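PDB 1RV9: conserved hypothetical protein NMB0706 from Neisseria meningitidis, which is of unknown function but belongs to the family named multi-copper polyphenol oxidoreductase laccase, and has an alpha-beta-beta-alpha architecture. Local coordinates for residues C111-A116 against V131-A136; P120-D125 against S250-D255; G165-A170 against D205-A210. One frame throughout, in Å; residues are numbered along the deposited sequence.

Contacts 1 and 2 lie inside the chain's sandwich of two mixed sheets, and both face a strand of the five-stranded sheet with a strand of the six-stranded one. Strands 110-115 and 248-254 are neighbours in the first sheet, 119-125 and 131-136 in the second, so the two contacts sample the same interface side by side, their centres about 8 Å apart. Neither has a hydrogen bond between its segments; the chemistry is almost wholly apolar. Contact 3 lies beyond the end of strand 160-164, where a loop meets the start of helix 206-217. It is largely buried, but partly exposed at Ala-170 and Asp-205, and polar groups and two waters share the work there.

Contact 1. Residues C111-A116 against V131-A136; sequences CAVMTA and VAAAHA
Val-113 packs by CG1 over the Ala-134 to His-135 peptide, and apolar packing carries most of the contact. That methyl is anti to the carbonyl carbon (chi1 -68°), which sets Val-113 CG1 3.5 Å from His-135 N. Val-113 CG1 also meets Ala-133 CB at 4.0 Å. Two residues earlier, on the same face of the strand, Cys-111 CB faces Ala-133 CB tip to tip at 3.8 Å, while the thiol turns towards the start of the other strand, with Cys-111 SG 4.2 Å from Val-131 CG2. The small Ala-133 side chain is compatible with so close an approach: the axes of 111-115 and 131-136 come within 5.8 Å and run nearly parallel, 15° apart. No hydrogen bond joins the segments, because they belong to different sheets stacked face to face in the beta sandwich of an alpha-beta-beta-alpha fold. On the outer face of the six-stranded sheet, Ala-132 and Ala-134 turn away onto helix 145-153.

The imidazole of His-135 adds a second kind of contact, sliding past the Thr-115 side chain in the opposite direction: His-135 CD2 meets Thr-115 CG2 at 4.0 Å and Met-114 O at 3.9 Å. ND1 of His-135 is hydrogen-bonded to Asp-100 OD1. With Cys-118 these two have the geometry of a possible Cys-His-Asp triad. A sulfate about 4 Å from the His-135 side chain probably comes from the crystallisation liquor, though such ions often mark pockets.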
ATOM      1  N   CYS A 111      -9.786  -4.681   3.532  1.00  6.40           N
ATOM      2  CA  CYS A 111      -8.485  -4.310   4.071  1.00  6.01           C
ATOM      3  C   CYS A 111      -8.043  -3.114   3.249  1.00  6.32           C
ATOM      4  O   CYS A 111      -8.293  -3.064   2.043  1.00  7.35           O
ATOM      5  CB  CYS A 111      -7.472  -5.437   3.886  1.00  6.46           C
ATOM      6  SG  CYS A 111      -7.881  -6.954   4.757  1.00  8.48           S
ATOM      7  N   ALA A 112      -7.383  -2.153   3.884  1.00  6.62           N
ATOM      8  CA  ALA A 112      -6.959  -0.969   3.161  1.00  6.75           C
ATOM      9  C   ALA A 112      -5.757  -0.275   3.765  1.00  5.56           C
ATOM     10  O   ALA A 112      -5.554  -0.291   4.979  1.00  6.89           O
ATOM     11  CB  ALA A 112      -8.118   0.021   3.080  1.00 10.74           C
ATOM     12  N   VAL A 113      -4.949   0.314   2.892  1.00  5.80           N
ATOM     13  CA  VAL A 113      -3.797   1.099   3.306  1.00  5.88           C
ATOM     14  C   VAL A 113      -3.832   2.383   2.482  1.00  6.84           C
ATOM     15  O   VAL A 113      -4.215   2.372   1.306  1.00  6.58           O
ATOM     16  CB  VAL A 113      -2.454   0.349   3.106  1.00  8.50           C
ATOM     17  CG1 VAL A 113      -2.381  -0.821   4.073  1.00  6.87           C
ATOM     18  CG2 VAL A 113      -2.311  -0.124   1.677  1.00  8.81           C
ATOM     19  N   MET A 114      -3.459   3.491   3.114  1.00  5.67           N
ATOM     20  CA  MET A 114      -3.465   4.808   2.479  1.00  7.39           C
ATOM     21  C   MET A 114      -2.044   5.254   2.182  1.00  6.39           C
ATOM     22  O   MET A 114      -1.161   5.106   3.022  1.00  7.17           O
ATOM     23  CB  MET A 114      -4.134   5.817   3.410  1.00  7.70           C
ATOM     24  CG  MET A 114      -5.574   5.482   3.735  1.00  9.77           C
ATOM     25  SD  MET A 114      -6.197   6.525   5.061  1.00 12.81           S
ATOM     26  CE  MET A 114      -5.654   5.605   6.481  1.00 12.96           C
ATOM     27  N   THR A 115      -1.830   5.825   0.999  1.00  6.50           N
ATOM     28  CA  THR A 115      -0.492   6.254   0.607  1.00  6.10           C
ATOM     29  C   THR A 115      -0.479   7.467  -0.321  1.00  6.94           C
ATOM     30  O   THR A 115      -1.506   7.863  -0.867  1.00  6.51           O
ATOM     31  CB  THR A 115       0.243   5.118  -0.143  1.00  6.89           C
ATOM     32  OG1 THR A 115      -0.431   4.861  -1.381  1.00  7.09           O
ATOM     33  CG2 THR A 115       0.255   3.838   0.682  1.00  8.64           C
ATOM     34  N   ALA A 116       0.713   8.030  -0.490  1.00  7.35           N
ATOM     35  CA  ALA A 116       0.964   9.162  -1.378  1.00  7.39           C
ATOM     36  C   ALA A 116       2.473   9.160  -1.629  1.00  7.74           C
ATOM     37  O   ALA A 116       3.153  10.156  -1.392  1.00  7.62           O
ATOM     38  CB  ALA A 116       0.525  10.477  -0.732  1.00  6.54           C
ATOM     39  N   VAL A 131      -7.101 -12.493   2.264  1.00  8.16           N
ATOM     40  CA  VAL A 131      -6.562 -11.290   1.636  1.00  6.93           C
ATOM     41  C   VAL A 131      -5.870 -10.438   2.693  1.00  6.54           C
ATOM     42  O   VAL A 131      -6.012 -10.683   3.895  1.00  6.24           O
ATOM     43  CB  VAL A 131      -7.670 -10.432   0.968  1.00  7.22           C
ATOM     44  CG1 VAL A 131      -8.338 -11.219  -0.141  1.00  8.38           C
ATOM     45  CG2 VAL A 131      -8.691  -9.990   2.008  1.00  7.30           C
ATOM     46  N   ALA A 132      -5.105  -9.452   2.242  1.00  6.59           N
ATOM     47  CA  ALA A 132      -4.401  -8.556   3.151  1.00  6.42           C
ATOM     48  C   ALA A 132      -3.891  -7.330   2.414  1.00  6.57           C
ATOM     49  O   ALA A 132      -3.706  -7.353   1.200  1.00  5.79           O
ATOM     50  CB  ALA A 132      -3.228  -9.282   3.813  1.00  7.48           C
ATOM     51  N   ALA A 133      -3.669  -6.259   3.168  1.00  5.07           N
ATOM     52  CA  ALA A 133      -3.141  -5.016   2.625  1.00  6.41           C
ATOM     53  C   ALA A 133      -2.062  -4.547   3.591  1.00  6.22           C
ATOM     54  O   ALA A 133      -2.275  -4.548   4.803  1.00  6.51           O
ATOM     55  CB  ALA A 133      -4.246  -3.968   2.522  1.00  6.32           C
ATOM     56  N   ALA A 134      -0.906  -4.163   3.057  1.00  5.14           N
ATOM     57  CA  ALA A 134       0.195  -3.697   3.886  1.00  5.83           C
ATOM     58  C   ALA A 134       0.736  -2.353   3.413  1.00  6.51           C
ATOM     59  O   ALA A 134       0.857  -2.101   2.211  1.00  6.07           O
ATOM     60  CB  ALA A 134       1.321  -4.733   3.895  1.00  6.14           C
ATOM     61  N   HIS A 135       1.046  -1.495   4.381  1.00  6.28           N
ATOM     62  CA  HIS A 135       1.599  -0.167   4.132  1.00  7.51           C
ATOM     63  C   HIS A 135       3.112  -0.315   4.229  1.00  7.92           C
ATOM     64  O   HIS A 135       3.660  -0.503   5.321  1.00  7.61           O
ATOM     65  CB  HIS A 135       1.092   0.805   5.198  1.00  5.83           C
ATOM     66  CG  HIS A 135       1.751   2.149   5.162  1.00  7.21           C
ATOM     67  ND1 HIS A 135       2.224   2.771   6.298  1.00  7.67           N
ATOM     68  CD2 HIS A 135       1.988   3.004   4.139  1.00  9.35           C
ATOM     69  CE1 HIS A 135       2.724   3.951   5.977  1.00  8.70           C
ATOM     70  NE2 HIS A 135       2.592   4.118   4.673  1.00  9.81           N
ATOM     71  N   ALA A 136       3.780  -0.227   3.085  1.00  7.24           N
ATOM     72  CA  ALA A 136       5.222  -0.393   3.042  1.00  9.07           C
ATOM     73  C   ALA A 136       6.034   0.845   2.705  1.00  9.76           C
ATOM     74  O   ALA A 136       6.478   1.016   1.567  1.00  9.41           O
ATOM     75  CB  ALA A 136       5.578  -1.530   2.072  1.00  8.42           C
TER

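Contact 2. Residues P120-D125 against S250-D255; sequences PVLFCD and SLIWLD
Leu-122 overlaps the backbone and side chains of Ser-250 to Ile-252 through its two terminal methyls. CD1 of Leu-122 lies 3.7 Å from Leu-251 O, while its CD2 lies 4.0 Å from Ser-250 CB and 4.1 Å from Ile-252 CG2, between the two inward-facing residues of that strand. CG anti to the carbonyl carbon (chi1 -56°) turns the fork toward strand 248-254. Ile-252 answers in the other direction. Its CG1 arm is anti to the backbone N (chi1 -174°) and fully stretched, which drives Ile-252 CD1 to 3.2 Å from Phe-123 O, a tight approach of methyl to carbonyl, and to 4.2 Å from Cys-124 CB.

These branches interleave across the sandwich interface, where strands 119-125 and 248-254 come from opposing sheets; the axes of the two segments approach to 7.6 Å and diverge by only 9°. Phe-123 itself turns away, its ring on helix 145-153, part of the helical layer that covers the six-stranded sheet. At the other end, the flank of the proline ring rests on a hydroxyl, with Pro-120 CB 3.4 Å from Ser-250 OG. The ring also touches Val-113 and Thr-115 of the neighbouring strand 110-115.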
ATOM      1  N   PRO A 120       2.061   0.453  -1.434  1.00  7.96           N
ATOM      2  CA  PRO A 120       0.917  -0.306  -0.927  1.00  7.47           C
ATOM      3  C   PRO A 120       1.088  -1.718  -1.484  1.00  6.71           C
ATOM      4  O   PRO A 120       1.406  -1.880  -2.661  1.00  7.66           O
ATOM      5  CB  PRO A 120      -0.301   0.383  -1.560  1.00  8.13           C
ATOM      6  CG  PRO A 120       0.262   1.492  -2.451  1.00 10.11           C
ATOM      7  CD  PRO A 120       1.709   1.164  -2.674  1.00  7.99           C
ATOM      8  N   VAL A 121       0.908  -2.736  -0.652  1.00  6.17           N
ATOM      9  CA  VAL A 121       1.024  -4.108  -1.142  1.00  6.72           C
ATOM     10  C   VAL A 121      -0.226  -4.892  -0.763  1.00  5.96           C
ATOM     11  O   VAL A 121      -0.611  -4.935   0.406  1.00  6.50           O
ATOM     12  CB  VAL A 121       2.259  -4.832  -0.558  1.00  6.10           C
ATOM     13  CG1 VAL A 121       2.377  -6.236  -1.168  1.00  5.06           C
ATOM     14  CG2 VAL A 121       3.514  -4.027  -0.843  1.00  6.49           C
ATOM     15  N   LEU A 122      -0.871  -5.494  -1.759  1.00  6.79           N
ATOM     16  CA  LEU A 122      -2.069  -6.291  -1.514  1.00  6.72           C
ATOM     17  C   LEU A 122      -1.695  -7.758  -1.659  1.00  7.40           C
ATOM     18  O   LEU A 122      -0.822  -8.093  -2.457  1.00  8.98           O
ATOM     19  CB  LEU A 122      -3.162  -5.944  -2.521  1.00  6.26           C
ATOM     20  CG  LEU A 122      -3.579  -4.472  -2.593  1.00  6.47           C
ATOM     21  CD1 LEU A 122      -4.702  -4.333  -3.616  1.00  7.87           C
ATOM     22  CD2 LEU A 122      -4.039  -3.988  -1.221  1.00  8.37           C
ATOM     23  N   PHE A 123      -2.358  -8.621  -0.892  1.00  6.42           N
ATOM     24  CA  PHE A 123      -2.085 -10.062  -0.924  1.00  6.66           C
ATOM     25  C   PHE A 123      -3.366 -10.882  -1.000  1.00  7.54           C
ATOM     26  O   PHE A 123      -4.410 -10.470  -0.503  1.00  6.86           O
ATOM     27  CB  PHE A 123      -1.388 -10.516   0.364  1.00  7.56           C
ATOM     28  CG  PHE A 123      -0.040  -9.905   0.606  1.00  8.14           C
ATOM     29  CD1 PHE A 123       1.122 -10.588   0.255  1.00 10.80           C
ATOM     30  CD2 PHE A 123       0.075  -8.684   1.264  1.00  8.74           C
ATOM     31  CE1 PHE A 123       2.379 -10.067   0.565  1.00 10.42           C
ATOM     32  CE2 PHE A 123       1.326  -8.156   1.577  1.00 10.52           C
ATOM     33  CZ  PHE A 123       2.480  -8.850   1.228  1.00 10.34           C
ATOM     34  N   CYS A 124      -3.268 -12.061  -1.604  1.00  7.21           N
ATOM     35  CA  CYS A 124      -4.395 -12.988  -1.653  1.00  7.62           C
ATOM     36  C   CYS A 124      -3.811 -14.341  -2.028  1.00  8.83           C
ATOM     37  O   CYS A 124      -2.654 -14.419  -2.436  1.00  9.35           O
ATOM     38  CB  CYS A 124      -5.450 -12.558  -2.682  1.00  8.11           C
ATOM     39  SG  CYS A 124      -5.114 -12.979  -4.416  1.00  8.08           S
ATOM     40  N   ASP A 125      -4.590 -15.402  -1.852  1.00  9.79           N
ATOM     41  CA  ASP A 125      -4.124 -16.729  -2.239  1.00 10.44           C
ATOM     42  C   ASP A 125      -4.886 -17.133  -3.501  1.00 11.35           C
ATOM     43  O   ASP A 125      -5.942 -16.572  -3.803  1.00 10.80           O
ATOM     44  CB  ASP A 125      -4.315 -17.740  -1.094  1.00 11.17           C
ATOM     45  CG  ASP A 125      -5.761 -17.925  -0.690  1.00 13.46           C
ATOM     46  OD1 ASP A 125      -6.545 -16.960  -0.786  1.00 10.37           O
ATOM     47  OD2 ASP A 125      -6.110 -19.044  -0.249  1.00 14.95           O
ATOM     48  N   SER A 250      -5.358   1.615  -1.320  1.00  5.91           N
ATOM     49  CA  SER A 250      -5.380   0.349  -2.031  1.00  5.91           C
ATOM     50  C   SER A 250      -6.179  -0.564  -1.123  1.00  4.51           C
ATOM     51  O   SER A 250      -5.805  -0.792   0.038  1.00  5.72           O
ATOM     52  CB  SER A 250      -3.961  -0.174  -2.246  1.00  6.75           C
ATOM     53  OG  SER A 250      -3.260   0.697  -3.116  1.00  7.93           O
ATOM     54  N   LEU A 251      -7.297  -1.054  -1.651  1.00  4.70           N
ATOM     55  CA  LEU A 251      -8.208  -1.905  -0.899  1.00  4.67           C
ATOM     56  C   LEU A 251      -8.358  -3.278  -1.519  1.00  5.07           C
ATOM     57  O   LEU A 251      -8.234  -3.445  -2.732  1.00  5.47           O
ATOM     58  CB  LEU A 251      -9.596  -1.256  -0.818  1.00  6.91           C
ATOM     59  CG  LEU A 251      -9.726   0.146  -0.222  1.00  9.32           C
ATOM     60  CD1 LEU A 251      -9.268   1.185  -1.235  1.00 11.96           C
ATOM     61  CD2 LEU A 251     -11.184   0.389   0.153  1.00 11.07           C
ATOM     62  N   ILE A 252      -8.643  -4.255  -0.671  1.00  4.81           N
ATOM     63  CA  ILE A 252      -8.845  -5.619  -1.128  1.00  5.55           C
ATOM     64  C   ILE A 252      -9.848  -6.302  -0.211  1.00  5.92           C
ATOM     65  O   ILE A 252      -9.874  -6.065   0.998  1.00  5.95           O
ATOM     66  CB  ILE A 252      -7.503  -6.405  -1.159  1.00  5.73           C
ATOM     67  CG1 ILE A 252      -7.721  -7.784  -1.782  1.00  6.19           C
ATOM     68  CG2 ILE A 252      -6.925  -6.533   0.249  1.00  6.20           C
ATOM     69  CD1 ILE A 252      -6.424  -8.495  -2.116  1.00  6.25           C
ATOM     70  N   TRP A 253     -10.706  -7.127  -0.796  1.00  6.31           N
ATOM     71  CA  TRP A 253     -11.688  -7.840  -0.004  1.00  6.21           C
ATOM     72  C   TRP A 253     -12.153  -9.096  -0.705  1.00  6.68           C
ATOM     73  O   TRP A 253     -11.913  -9.280  -1.900  1.00  6.80           O
ATOM     74  CB  TRP A 253     -12.891  -6.935   0.309  1.00  6.97           C
ATOM     75  CG  TRP A 253     -13.712  -6.490  -0.883  1.00  6.98           C
ATOM     76  CD1 TRP A 253     -14.882  -7.040  -1.329  1.00  6.97           C
ATOM     77  CD2 TRP A 253     -13.444  -5.371  -1.735  1.00  5.99           C
ATOM     78  NE1 TRP A 253     -15.362  -6.327  -2.405  1.00  6.89           N
ATOM     79  CE2 TRP A 253     -14.496  -5.300  -2.677  1.00  6.31           C
ATOM     80  CE3 TRP A 253     -12.413  -4.425  -1.800  1.00  7.22           C
ATOM     81  CZ2 TRP A 253     -14.551  -4.309  -3.665  1.00  7.62           C
ATOM     82  CZ3 TRP A 253     -12.465  -3.440  -2.784  1.00  6.70           C
ATOM     83  CH2 TRP A 253     -13.528  -3.394  -3.706  1.00  8.37           C
ATOM     84  N   LEU A 254     -12.779  -9.973   0.069  1.00  7.46           N
ATOM     85  CA  LEU A 254     -13.327 -11.215  -0.449  1.00  8.55           C
ATOM     86  C   LEU A 254     -14.806 -10.963  -0.693  1.00 11.98           C
ATOM     87  O   LEU A 254     -15.492 -10.366   0.138  1.00 11.09           O
ATOM     88  CB  LEU A 254     -13.160 -12.342   0.571  1.00  9.22           C
ATOM     89  CG  LEU A 254     -11.732 -12.817   0.818  1.00 10.36           C
ATOM     90  CD1 LEU A 254     -11.682 -13.645   2.095  1.00 10.68           C
ATOM     91  CD2 LEU A 254     -11.250 -13.630  -0.388  1.00  9.51           C
ATOM     92  N   ASP A 255     -15.283 -11.397  -1.851  1.00 14.06           N
ATOM     93  CA  ASP A 255     -16.682 -11.242  -2.214  1.00 18.53           C
ATOM     94  C   ASP A 255     -17.118 -12.565  -2.815  1.00 21.93           C
ATOM     95  O   ASP A 255     -17.129 -12.734  -4.034  1.00 21.94           O
ATOM     96  CB  ASP A 255     -16.852 -10.108  -3.228  1.00 19.91           C
ATOM     97  CG  ASP A 255     -18.246 -10.061  -3.822  1.00 22.24           C
ATOM     98  OD1 ASP A 255     -19.205 -10.417  -3.109  1.00 23.26           O
ATOM     99  OD2 ASP A 255     -18.384  -9.659  -4.998  1.00 25.33           O
TER

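Contact 3. Residues G165-A170 against D205-A210; sequences GPAISA and DLYALA
Two first torsions bring the key groups of Tyr-207 and Asp-205 into place beside the loop 165-170. Tyr-207 places CG anti to its carbonyl carbon (chi1 -63°), and the ring runs from the first turn of the helix across to Ala-167; Asp-205 holds CG anti to its backbone N (chi1 -171°), which lets the carboxylate reach the start of the helix, where OD1 meets Ala-208 N.

The phenol tip makes the direct hydrogen bond. Ala-167 N donates to Tyr-207 OH at 2.9 Å, somewhat bent, with an N-H...O angle of 147°. The same hydroxyl is also hydrogen-bonded to the carbonyl oxygen of His-227, so two backbone groups fix the end of the ring. Along the ring edge, Gly-165 O lies in the plane, 3.4 Å from Tyr-207 CE1, and Ala-167 CB packs 4.0 Å from that same carbon.

Asp-205 is the N-cap of helix 206-217: its OD1 accepts from Ala-208 N at 3.0 Å, the donor standing well above the carboxylate plane and the bond nearly straight. This oxygen also takes a weak bond from a water that accepts from Ala-170 N, so the cap is tied to the loop as well as to its own helix. A second bridge is tighter: another water donates to Ile-168 O at 2.7 Å and accepts from Leu-206 N at 2.8 Å, thereby serving an amide of the first helical turn.

Apolar contacts complete the interface. Ile-168 CG2 meets Leu-206 CD1 at 3.8 Å, the two side chains crossing obliquely, and Ala-170 CB lies 3.8 Å from Asp-205 CB. Beyond the loop, Leu-206 touches Leu-141 of helix 138-143, and Tyr-207 packs on Leu-119 and Leu-164 from adjacent strands of the six-stranded sheet.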
ATOM      1  N   GLY A 165       1.115  -1.802  -5.468  1.00  7.36           N
ATOM      2  CA  GLY A 165       0.288  -0.671  -5.841  1.00  7.60           C
ATOM      3  C   GLY A 165       1.090   0.538  -6.279  1.00  7.94           C
ATOM      4  O   GLY A 165       2.317   0.491  -6.321  1.00  8.31           O
ATOM      5  N   PRO A 166       0.416   1.650  -6.601  1.00  8.56           N
ATOM      6  CA  PRO A 166       1.094   2.871  -7.042  1.00  8.09           C
ATOM      7  C   PRO A 166       1.986   3.474  -5.962  1.00  8.57           C
ATOM      8  O   PRO A 166       1.523   3.771  -4.865  1.00  8.42           O
ATOM      9  CB  PRO A 166      -0.068   3.786  -7.427  1.00  9.62           C
ATOM     10  CG  PRO A 166      -1.145   3.373  -6.475  1.00 10.69           C
ATOM     11  CD  PRO A 166      -1.039   1.862  -6.480  1.00  8.81           C
ATOM     12  N   ALA A 167       3.266   3.644  -6.280  1.00  8.27           N
ATOM     13  CA  ALA A 167       4.221   4.214  -5.336  1.00  8.71           C
ATOM     14  C   ALA A 167       5.181   5.132  -6.074  1.00  9.76           C
ATOM     15  O   ALA A 167       5.095   5.291  -7.294  1.00  9.39           O
ATOM     16  CB  ALA A 167       5.004   3.099  -4.640  1.00  7.46           C
ATOM     17  N   ILE A 168       6.091   5.745  -5.330  1.00  9.48           N
ATOM     18  CA  ILE A 168       7.075   6.622  -5.941  1.00 10.03           C
ATOM     19  C   ILE A 168       8.100   5.693  -6.587  1.00 10.85           C
ATOM     20  O   ILE A 168       8.555   4.727  -5.964  1.00 10.66           O
ATOM     21  CB  ILE A 168       7.736   7.534  -4.879  1.00  9.64           C
ATOM     22  CG1 ILE A 168       8.734   8.477  -5.550  1.00  8.05           C
ATOM     23  CG2 ILE A 168       8.404   6.689  -3.793  1.00 10.43           C
ATOM     24  CD1 ILE A 168       9.236   9.579  -4.638  1.00  9.50           C
ATOM     25  N   SER A 169       8.440   5.963  -7.845  1.00 11.40           N
ATOM     26  CA  SER A 169       9.390   5.119  -8.555  1.00 12.29           C
ATOM     27  C   SER A 169      10.837   5.497  -8.269  1.00 12.08           C
ATOM     28  O   SER A 169      11.124   6.586  -7.776  1.00 11.56           O
ATOM     29  CB  SER A 169       9.131   5.181 -10.062  1.00 13.69           C
ATOM     30  OG  SER A 169       9.543   6.423 -10.597  1.00 12.65           O
ATOM     31  N   ALA A 170      11.743   4.580  -8.590  1.00 13.45           N
ATOM     32  CA  ALA A 170      13.168   4.778  -8.364  1.00 15.53           C
ATOM     33  C   ALA A 170      13.657   6.139  -8.846  1.00 17.07           C
ATOM     34  O   ALA A 170      14.370   6.843  -8.128  1.00 17.69           O
ATOM     35  CB  ALA A 170      13.950   3.667  -9.052  1.00 15.92           C
ATOM     36  N   ASP A 205      14.587   1.846  -5.352  1.00 10.16           N
ATOM     37  CA  ASP A 205      13.502   1.215  -6.091  1.00 10.66           C
ATOM     38  C   ASP A 205      12.646   0.384  -5.134  1.00 10.31           C
ATOM     39  O   ASP A 205      12.964  -0.771  -4.847  1.00 10.59           O
ATOM     40  CB  ASP A 205      14.086   0.311  -7.183  1.00 10.72           C
ATOM     41  CG  ASP A 205      13.035  -0.224  -8.129  1.00 13.24           C
ATOM     42  OD1 ASP A 205      11.836  -0.221  -7.768  1.00 11.78           O
ATOM     43  OD2 ASP A 205      13.412  -0.664  -9.237  1.00 13.39           O
ATOM     44  N   LEU A 206      11.563   0.976  -4.634  1.00  8.92           N
ATOM     45  CA  LEU A 206      10.681   0.277  -3.707  1.00  9.47           C
ATOM     46  C   LEU A 206      10.077  -0.989  -4.299  1.00  9.66           C
ATOM     47  O   LEU A 206       9.868  -1.971  -3.588  1.00  8.30           O
ATOM     48  CB  LEU A 206       9.556   1.203  -3.239  1.00  8.56           C
ATOM     49  CG  LEU A 206       9.935   2.310  -2.256  1.00 10.15           C
ATOM     50  CD1 LEU A 206       8.768   3.290  -2.134  1.00  9.34           C
ATOM     51  CD2 LEU A 206      10.284   1.704  -0.899  1.00  9.57           C
ATOM     52  N   TYR A 207       9.780  -0.969  -5.594  1.00  9.16           N
ATOM     53  CA  TYR A 207       9.200  -2.144  -6.228  1.00  9.15           C
ATOM     54  C   TYR A 207      10.203  -3.289  -6.210  1.00 10.38           C
ATOM     55  O   TYR A 207       9.863  -4.420  -5.862  1.00 10.02           O
ATOM     56  CB  TYR A 207       8.796  -1.841  -7.674  1.00  9.29           C
ATOM     57  CG  TYR A 207       7.727  -0.782  -7.817  1.00  8.08           C
ATOM     58  CD1 TYR A 207       6.554  -0.834  -7.060  1.00  8.59           C
ATOM     59  CD2 TYR A 207       7.875   0.260  -8.731  1.00 10.07           C
ATOM     60  CE1 TYR A 207       5.558   0.128  -7.215  1.00  8.88           C
ATOM     61  CE2 TYR A 207       6.885   1.225  -8.892  1.00 11.33           C
ATOM     62  CZ  TYR A 207       5.730   1.153  -8.133  1.00  9.48           C
ATOM     63  OH  TYR A 207       4.752   2.105  -8.299  1.00 10.33           O
ATOM     64  N   ALA A 208      11.441  -2.987  -6.587  1.00 11.61           N
ATOM     65  CA  ALA A 208      12.490  -3.998  -6.615  1.00 11.68           C
ATOM     66  C   ALA A 208      12.781  -4.520  -5.214  1.00 10.89           C
ATOM     67  O   ALA A 208      13.007  -5.716  -5.022  1.00 11.93           O
ATOM     68  CB  ALA A 208      13.752  -3.423  -7.235  1.00 10.87           C
ATOM     69  N   LEU A 209      12.784  -3.623  -4.232  1.00 10.71           N
ATOM     70  CA  LEU A 209      13.032  -4.030  -2.855  1.00  9.88           C
ATOM     71  C   LEU A 209      11.915  -4.964  -2.401  1.00 10.78           C
ATOM     72  O   LEU A 209      12.170  -5.984  -1.767  1.00  8.95           O
ATOM     73  CB  LEU A 209      13.100  -2.808  -1.930  1.00 10.61           C
ATOM     74  CG  LEU A 209      14.374  -1.956  -2.015  1.00 10.96           C
ATOM     75  CD1 LEU A 209      14.183  -0.661  -1.231  1.00  9.29           C
ATOM     76  CD2 LEU A 209      15.560  -2.740  -1.458  1.00 11.29           C
ATOM     77  N   ALA A 210      10.676  -4.614  -2.729  1.00  9.23           N
ATOM     78  CA  ALA A 210       9.542  -5.444  -2.343  1.00  9.91           C
ATOM     79  C   ALA A 210       9.601  -6.806  -3.026  1.00 10.47           C
ATOM     80  O   ALA A 210       9.334  -7.823  -2.395  1.00 11.32           O
ATOM     81  CB  ALA A 210       8.229  -4.740  -2.678  1.00 11.11           C
TER
HETATM   82  O   HOH W   1      10.905   3.532  -5.547  1.00 11.60           O
HETATM   83  O   HOH W   2      10.715   1.947  -9.571  1.00 19.85           O